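Local coordinates for probable endonuclease 4 (Thermotoga maritima, PDB 4HNO), which probably cleaves phosphodiester bonds at apurinic or apyrimidinic sites in damaged DNA, using a cluster of three metal ions, as part of base excision repair, at residues Pro21-Val25 / Lys61-Asp65; Asn30-Pro36 / Asn68-Ser73. The contacts are given in a common frame with arbitrary orientation. Numbering follows the deposited sequence.

Overall arrangement
Both contacts lie on one flank of the TIM barrel, their centres about 12 Å apart. Contact 2 pairs parallel strands 31-34 and 69-72 of the barrel wall, its centre about 8 Å from the chain centre; contact 1, centred about 19 Å from it, joins helix 20-26 to the loop between helix 49-61 and strand 69-72. Along the chain the segments alternate: 21-25, 30-36, 61-65, 68-73, so each segment of contact 1 leads into a strand of contact 2. They touch: Thr24 CG2 is 3.4 Å from Ser31 O, and Thr24 OG1 and Ile64 CG2 pack on Phe32 CD2 (3.5 Å) and CE2 (4.0 Å). Contact 2 carries a zinc ligand; contact 1 lies away from the metal sites.

Contact 1. Residues Pro21-Val25 / Lys61-Asp65; sequences PQDTV and KHGID
Residues 21-25 form helix throughout (phi near -60°, psi -38 to -50°), with Val25 N hydrogen-bonded to Pro21 O at 3.0 Å. In segment 61-65, Lys61 is still helical, His62 has phi/psi -92/2°, and Gly63 turns to 65/30°; this positive phi, with two bonds back into the last turn, defines a Schellman motif ending helix 49-61. Ile64 and Asp65 are extended (psi 129° and 124°). The closest CA pair is Pro21 and His62, 6.3 Å apart.

The His62 side chain, with chi1 m (-72°) and chi2 -72°, points toward the helix and lays one ring face over Gln22 CA, which sits 4.0 Å from the ring centroid and 19° off the normal, a CH-pi contact. Pro21 CB approaches His62 CD2 at 4.1 Å, and Val25 CG2, from a t rotamer, lies 3.8 Å from His62 ND1. These contacts place the end of one barrel helix against the helix preceding strand 31-34, on the outer layer of the TIM barrel.

Ile64, with both chi angles m, sends CG1 to 4.2 Å from Pro21 CB and CD1 to 4.4 Å from Val25 CG2; Ile64 also touches Met59 and Phe32. Gln22 (chi1 t, chi2 p, chi3 80°) brings OE1 to 3.2 Å from His62 CE1. A water donates to Gln22 OE1 (3.2 Å), accepts from Lys61 NZ (2.8 Å) and is hydrogen-bonded to His62 NE2 (2.8 Å). A second water links Gln22 OE1 (2.7 Å) to Lys61 NZ (3.1 Å); the all-t chain of Lys61 carries NZ to both waters.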
ATOM      1  N   PRO A  21      11.374  11.536   7.525  1.00 10.88           N
ATOM      2  CA  PRO A  21      10.916  11.475   8.917  1.00 11.43           C
ATOM      3  C   PRO A  21      10.456  12.834   9.462  1.00 11.80           C
ATOM      4  O   PRO A  21       9.392  12.922  10.071  1.00 12.59           O
ATOM      5  CB  PRO A  21      12.132  10.895   9.654  1.00 11.82           C
ATOM      6  CG  PRO A  21      12.786  10.031   8.590  1.00 11.50           C
ATOM      7  CD  PRO A  21      12.673  10.867   7.350  1.00 11.29           C
ATOM      8  N   GLN A  22      11.239  13.883   9.240  1.00 12.52           N
ATOM      9  CA  GLN A  22      10.829  15.215   9.688  1.00 12.98           C
ATOM     10  C   GLN A  22       9.557  15.678   8.980  1.00 13.49           C
ATOM     11  O   GLN A  22       8.677  16.272   9.592  1.00 14.31           O
ATOM     12  CB  GLN A  22      11.941  16.232   9.440  1.00 13.88           C
ATOM     13  CG  GLN A  22      11.571  17.657   9.814  1.00 16.75           C
ATOM     14  CD  GLN A  22      11.528  17.875  11.307  1.00 19.32           C
ATOM     15  OE1 GLN A  22      12.562  18.056  11.932  1.00 22.47           O
ATOM     16  NE2 GLN A  22      10.337  17.839  11.887  1.00 22.39           N
ATOM     17  N   ASP A  23       9.472  15.429   7.679  1.00 12.86           N
ATOM     18  CA  ASP A  23       8.290  15.843   6.938  1.00 13.46           C
ATOM     19  C   ASP A  23       7.043  15.126   7.480  1.00 13.64           C
ATOM     20  O   ASP A  23       5.970  15.724   7.572  1.00 15.27           O
ATOM     21  CB  ASP A  23       8.438  15.542   5.450  1.00 14.18           C
ATOM     22  CG  ASP A  23       9.488  16.379   4.748  1.00 16.65           C
ATOM     23  OD1 ASP A  23       9.916  17.412   5.285  1.00 17.71           O
ATOM     24  OD2 ASP A  23       9.882  15.992   3.624  1.00 19.66           O
ATOM     25  N   THR A  24       7.190  13.860   7.852  1.00 12.78           N
ATOM     26  CA  THR A  24       6.110  13.075   8.426  1.00 12.98           C
ATOM     27  C   THR A  24       5.648  13.688   9.737  1.00 13.57           C
ATOM     28  O   THR A  24       4.452  13.923   9.953  1.00 14.16           O
ATOM     29  CB  THR A  24       6.580  11.626   8.619  1.00 13.02           C
ATOM     30  OG1 THR A  24       6.760  11.015   7.339  1.00 12.70           O
ATOM     31  CG2 THR A  24       5.612  10.812   9.403  1.00 13.17           C
ATOM     32  N   VAL A  25       6.595  13.971  10.620  1.00 13.17           N
ATOM     33  CA  VAL A  25       6.247  14.585  11.889  1.00 15.10           C
ATOM     34  C   VAL A  25       5.551  15.931  11.647  1.00 15.90           C
ATOM     35  O   VAL A  25       4.571  16.278  12.318  1.00 16.61           O
ATOM     36  CB  VAL A  25       7.514  14.758  12.752  1.00 16.51           C
ATOM     37  CG1 VAL A  25       7.263  15.653  13.953  1.00 20.01           C
ATOM     38  CG2 VAL A  25       8.022  13.404  13.187  1.00 16.52           C
ATOM     39  N   LYS A  61      16.087   9.813  15.174  1.00 10.67           N
ATOM     40  CA  LYS A  61      15.854  11.109  15.795  1.00 11.52           C
ATOM     41  C   LYS A  61      14.373  11.350  16.025  1.00 12.16           C
ATOM     42  O   LYS A  61      13.968  11.831  17.080  1.00 13.58           O
ATOM     43  CB  LYS A  61      16.419  12.218  14.909  1.00 12.02           C
ATOM     44  CG  LYS A  61      16.106  13.606  15.394  1.00 13.07           C
ATOM     45  CD  LYS A  61      16.655  14.686  14.487  1.00 13.99           C
ATOM     46  CE  LYS A  61      16.247  16.067  14.958  1.00 15.72           C
ATOM     47  NZ  LYS A  61      16.717  17.119  14.016  1.00 18.89           N
ATOM     48  N   HIS A  62      13.559  11.028  15.025  1.00 11.87           N
ATOM     49  CA  HIS A  62      12.133  11.313  15.074  1.00 12.94           C
ATOM     50  C   HIS A  62      11.316  10.174  15.641  1.00 13.36           C
ATOM     51  O   HIS A  62      10.096  10.276  15.719  1.00 15.40           O
ATOM     52  CB  HIS A  62      11.648  11.754  13.705  1.00 13.31           C
ATOM     53  CG  HIS A  62      12.136  13.120  13.372  1.00 13.03           C
ATOM     54  ND1 HIS A  62      11.642  14.246  13.996  1.00 15.55           N
ATOM     55  CD2 HIS A  62      13.132  13.539  12.560  1.00 13.94           C
ATOM     56  CE1 HIS A  62      12.288  15.307  13.548  1.00 17.36           C
ATOM     57  NE2 HIS A  62      13.201  14.907  12.681  1.00 15.56           N
ATOM     58  N   GLY A  63      11.972   9.102  16.062  1.00 12.71           N
ATOM     59  CA  GLY A  63      11.297   8.034  16.759  1.00 14.20           C
ATOM     60  C   GLY A  63      10.280   7.293  15.917  1.00 13.34           C
ATOM     61  O   GLY A  63       9.313   6.774  16.454  1.00 14.93           O
ATOM     62  N   ILE A  64      10.498   7.222  14.609  1.00 12.65           N
ATOM     63  CA  ILE A  64       9.534   6.544  13.753  1.00 12.54           C
ATOM     64  C   ILE A  64       9.640   5.034  13.919  1.00 11.86           C
ATOM     65  O   ILE A  64      10.709   4.470  13.795  1.00 14.74           O
ATOM     66  CB  ILE A  64       9.761   6.885  12.277  1.00 13.63           C
ATOM     67  CG1 ILE A  64       9.812   8.391  12.054  1.00 16.80           C
ATOM     68  CG2 ILE A  64       8.695   6.236  11.411  1.00 13.46           C
ATOM     69  CD1 ILE A  64       8.565   9.102  12.398  1.00 20.90           C
ATOM     70  N   ASP A  65       8.510   4.390  14.162  1.00 11.57           N
ATOM     71  CA  ASP A  65       8.437   2.949  14.288  1.00 11.96           C
ATOM     72  C   ASP A  65       8.665   2.330  12.899  1.00 10.94           C
ATOM     73  O   ASP A  65       7.956   2.654  11.943  1.00 11.36           O
ATOM     74  CB  ASP A  65       7.044   2.614  14.828  1.00 13.33           C
ATOM     75  CG  ASP A  65       6.850   1.153  15.205  1.00 14.78           C
ATOM     76  OD1 ASP A  65       5.962   0.886  16.047  1.00 19.64           O
ATOM     77  OD2 ASP A  65       7.504   0.261  14.637  1.00 15.41           O
TER
HETATM   78  O   HOH W   1      15.300  16.470  11.679  0.76 16.16           O
HETATM   79  O   HOH W   2      14.215  18.857  13.865  0.98 35.67           O

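Contact 2. Residues Asn30-Pro36 / Asn68-Ser73. With ZN (zinc ion), chain B.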
ATOM      1  N   ASN A  30       2.960   9.620  12.008  1.00 13.64           N
ATOM      2  CA  ASN A  30       3.912   8.739  12.680  1.00 13.37           C
ATOM      3  C   ASN A  30       4.183   7.497  11.833  1.00 13.01           C
ATOM      4  O   ASN A  30       4.750   6.529  12.331  1.00 13.97           O
ATOM      5  CB  ASN A  30       3.414   8.362  14.085  1.00 14.00           C
ATOM      6  CG  ASN A  30       2.088   7.637  14.051  1.00 13.90           C
ATOM      7  OD1 ASN A  30       1.660   7.143  13.016  1.00 13.72           O
ATOM      8  ND2 ASN A  30       1.429   7.584  15.184  1.00 16.95           N
ATOM      9  N   SER A  31       3.806   7.578  10.552  1.00 11.93           N
ATOM     10  CA  SER A  31       3.929   6.497   9.588  1.00 11.34           C
ATOM     11  C   SER A  31       4.147   7.150   8.227  1.00 10.95           C
ATOM     12  O   SER A  31       3.808   8.317   8.042  1.00 11.32           O
ATOM     13  CB  SER A  31       2.610   5.715   9.533  1.00 11.64           C
ATOM     14  OG  SER A  31       2.218   5.230  10.810  1.00 12.83           O
ATOM     15  N   PHE A  32       4.663   6.411   7.247  1.00 10.30           N
ATOM     16  CA  PHE A  32       4.767   6.959   5.903  1.00  9.97           C
ATOM     17  C   PHE A  32       4.942   5.868   4.875  1.00  9.42           C
ATOM     18  O   PHE A  32       5.344   4.741   5.207  1.00  9.72           O
ATOM     19  CB  PHE A  32       5.931   7.971   5.759  1.00 10.44           C
ATOM     20  CG  PHE A  32       7.307   7.413   6.050  1.00 10.19           C
ATOM     21  CD1 PHE A  32       7.989   6.679   5.105  1.00 10.49           C
ATOM     22  CD2 PHE A  32       7.932   7.690   7.249  1.00 10.85           C
ATOM     23  CE1 PHE A  32       9.265   6.208   5.368  1.00 11.16           C
ATOM     24  CE2 PHE A  32       9.199   7.222   7.515  1.00 11.67           C
ATOM     25  CZ  PHE A  32       9.867   6.491   6.576  1.00 11.44           C
ATOM     26  N   GLN A  33       4.664   6.240   3.630  1.00  9.10           N
ATOM     27  CA  GLN A  33       5.019   5.443   2.462  1.00  8.87           C
ATOM     28  C   GLN A  33       5.845   6.317   1.530  1.00  9.12           C
ATOM     29  O   GLN A  33       5.597   7.512   1.428  1.00 10.03           O
ATOM     30  CB  GLN A  33       3.755   4.937   1.765  1.00  9.03           C
ATOM     31  CG  GLN A  33       4.009   4.116   0.508  1.00  9.08           C
ATOM     32  CD  GLN A  33       2.698   3.598  -0.032  1.00  9.07           C
ATOM     33  OE1 GLN A  33       2.310   2.464   0.229  1.00 10.14           O
ATOM     34  NE2 GLN A  33       2.014   4.457  -0.763  1.00  9.24           N
ATOM     35  N   ILE A  34       6.810   5.699   0.860  1.00  8.60           N
ATOM     36  CA  ILE A  34       7.651   6.375  -0.121  1.00  9.07           C
ATOM     37  C   ILE A  34       7.840   5.473  -1.319  1.00  8.59           C
ATOM     38  O   ILE A  34       7.782   4.256  -1.219  1.00  9.67           O
ATOM     39  CB  ILE A  34       9.037   6.725   0.460  1.00  9.42           C
ATOM     40  CG1 ILE A  34       9.654   5.541   1.206  1.00 10.24           C
ATOM     41  CG2 ILE A  34       8.921   7.918   1.404  1.00 10.74           C
ATOM     42  CD1 ILE A  34      11.165   5.670   1.474  1.00 12.37           C
ATOM     43  N   PHE A  35       8.133   6.064  -2.473  1.00  8.93           N
ATOM     44  CA  PHE A  35       8.709   5.295  -3.576  1.00  8.82           C
ATOM     45  C   PHE A  35      10.184   4.992  -3.247  1.00  8.83           C
ATOM     46  O   PHE A  35      10.806   5.696  -2.472  1.00 10.33           O
ATOM     47  CB  PHE A  35       8.593   6.046  -4.902  1.00  9.94           C
ATOM     48  CG  PHE A  35       7.182   6.111  -5.449  1.00 11.26           C
ATOM     49  CD1 PHE A  35       6.595   7.327  -5.715  1.00 13.33           C
ATOM     50  CD2 PHE A  35       6.464   4.961  -5.734  1.00 13.04           C
ATOM     51  CE1 PHE A  35       5.304   7.384  -6.248  1.00 15.40           C
ATOM     52  CE2 PHE A  35       5.184   5.016  -6.244  1.00 15.30           C
ATOM     53  CZ  PHE A  35       4.602   6.226  -6.501  1.00 16.11           C
ATOM     54  N   PRO A  36      10.758   3.968  -3.871  1.00  9.17           N
ATOM     55  CA  PRO A  36      12.157   3.610  -3.588  1.00  9.58           C
ATOM     56  C   PRO A  36      13.150   4.316  -4.501  1.00  8.40           C
ATOM     57  O   PRO A  36      14.344   4.172  -4.311  1.00  9.41           O
ATOM     58  CB  PRO A  36      12.182   2.086  -3.805  1.00 10.66           C
ATOM     59  CG  PRO A  36      10.919   1.758  -4.528  1.00 13.40           C
ATOM     60  CD  PRO A  36      10.084   2.946  -4.683  1.00 12.14           C
ATOM     61  N   ASN A  68       5.953   1.023  10.675  1.00 11.10           N
ATOM     62  CA  ASN A  68       5.054   2.016  10.121  1.00 10.98           C
ATOM     63  C   ASN A  68       5.627   2.718   8.887  1.00 10.70           C
ATOM     64  O   ASN A  68       5.082   3.745   8.480  1.00 10.84           O
ATOM     65  CB  ASN A  68       4.719   3.095  11.158  1.00 11.20           C
ATOM     66  CG  ASN A  68       4.048   2.553  12.428  1.00 11.52           C
ATOM     67  OD1 ASN A  68       3.764   1.357  12.604  1.00 12.84           O
ATOM     68  ND2 ASN A  68       3.797   3.478  13.338  1.00 14.13           N
ATOM     69  N   ALA A  69       6.699   2.166   8.319  1.00 10.06           N
ATOM     70  CA  ALA A  69       7.393   2.761   7.191  1.00 10.15           C
ATOM     71  C   ALA A  69       7.356   1.776   6.031  1.00  9.13           C
ATOM     72  O   ALA A  69       7.733   0.612   6.185  1.00 10.11           O
ATOM     73  CB  ALA A  69       8.838   3.092   7.573  1.00 11.44           C
ATOM     74  N   PHE A  70       6.904   2.246   4.879  1.00  8.87           N
ATOM     75  CA  PHE A  70       6.631   1.375   3.753  1.00  8.60           C
ATOM     76  C   PHE A  70       7.186   1.971   2.469  1.00  8.33           C
ATOM     77  O   PHE A  70       7.139   3.187   2.285  1.00  9.06           O
ATOM     78  CB  PHE A  70       5.092   1.220   3.566  1.00  8.88           C
ATOM     79  CG  PHE A  70       4.383   0.769   4.799  1.00  8.73           C
ATOM     80  CD1 PHE A  70       3.942   1.687   5.737  1.00 10.16           C
ATOM     81  CD2 PHE A  70       4.155  -0.584   5.041  1.00  9.59           C
ATOM     82  CE1 PHE A  70       3.269   1.288   6.860  1.00 11.07           C
ATOM     83  CE2 PHE A  70       3.494  -0.994   6.165  1.00 10.27           C
ATOM     84  CZ  PHE A  70       3.046  -0.042   7.079  1.00 11.20           C
ATOM     85  N   CYS A  71       7.614   1.120   1.544  1.00  8.79           N
ATOM     86  CA  CYS A  71       7.852   1.543   0.183  1.00  8.47           C
ATOM     87  C   CYS A  71       6.714   1.064  -0.708  1.00  8.18           C
ATOM     88  O   CYS A  71       6.158  -0.010  -0.489  1.00  9.75           O
ATOM     89  CB  CYS A  71       9.165   1.021  -0.391  0.74  8.72           C
ATOM     90  SG  CYS A  71      10.638   1.962   0.056  0.74  9.21           S
ATOM     91  N   HIS A  72       6.373   1.861  -1.705  1.00  8.53           N
ATOM     92  CA  HIS A  72       5.479   1.460  -2.796  1.00  8.36           C
ATOM     93  C   HIS A  72       6.332   1.247  -4.037  1.00  8.52           C
ATOM     94  O   HIS A  72       7.148   2.076  -4.385  1.00  9.96           O
ATOM     95  CB  HIS A  72       4.432   2.539  -3.082  1.00  9.21           C
ATOM     96  CG  HIS A  72       3.236   2.061  -3.858  1.00  9.05           C
ATOM     97  ND1 HIS A  72       3.303   1.524  -5.122  1.00  9.52           N
ATOM     98  CD2 HIS A  72       1.922   2.061  -3.526  1.00  9.29           C
ATOM     99  CE1 HIS A  72       2.075   1.205  -5.524  1.00  9.55           C
ATOM    100  NE2 HIS A  72       1.211   1.526  -4.575  1.00  9.35           N
ATOM    101  N   SER A  73       6.134   0.113  -4.693  1.00  8.98           N
ATOM    102  CA  SER A  73       6.849  -0.284  -5.881  1.00  9.71           C
ATOM    103  C   SER A  73       6.458   0.618  -7.026  1.00 10.32           C
ATOM    104  O   SER A  73       5.376   1.208  -7.041  1.00 11.24           O
ATOM    105  CB  SER A  73       6.496  -1.749  -6.153  1.00 10.40           C
ATOM    106  OG  SER A  73       7.051  -2.282  -7.314  1.00 11.26           O
TER
HETATM  107 ZN    ZN B 301      -0.816   1.253  -4.737  0.94  8.66          ZN
HETATM  108  O   HOH W   3      -1.910   2.754  -4.252  0.88  8.73           O
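This beta-alpha-beta unit of the TIM barrel, strand 31-34, helix 49-61 and strand 69-72, delivers a zinc ligand to the active site. Its strands are parallel: their axes approach to 4.5 Å at 20°. Four backbone hydrogen bonds fix the register, pairing Phe32 with Ala69, Gln33 with Phe70 and Ile34 with Cys71: Phe32 N to Asn68 O (3.0 Å), Phe70 N to Phe32 O (3.0 Å), Ile34 N to Phe70 O (2.9 Å) and His72 N to Ile34 O (2.8 Å). A weak side-chain hydrogen bond from Asn68 ND2 to Asn30 O (3.4 Å) precedes these.

On the helix-facing side, Ala69 CB lies over the Phe32 ring, 4.1 Å from its centroid, a CH-pi contact, and Ile34 CG1 meets Cys71 SG at 3.9 Å. On the other face, Gln33 hydrogen-bonds His218 through OE1, and His10 and Glu263 through NE2; Glu263 and His218 bind metal, so Gln33 lies in the second shell of that site. Gln33 NE2 lies 3.7 Å from His72 CD2, at the imidazole edge. His112, Glu147 and, as fourth ligand, a water at 1.9 Å share the zinc of His72, whose ND1 donates to Ser73 O at 2.8 Å, leaving NE2 to bind the ion at 2.0 Å.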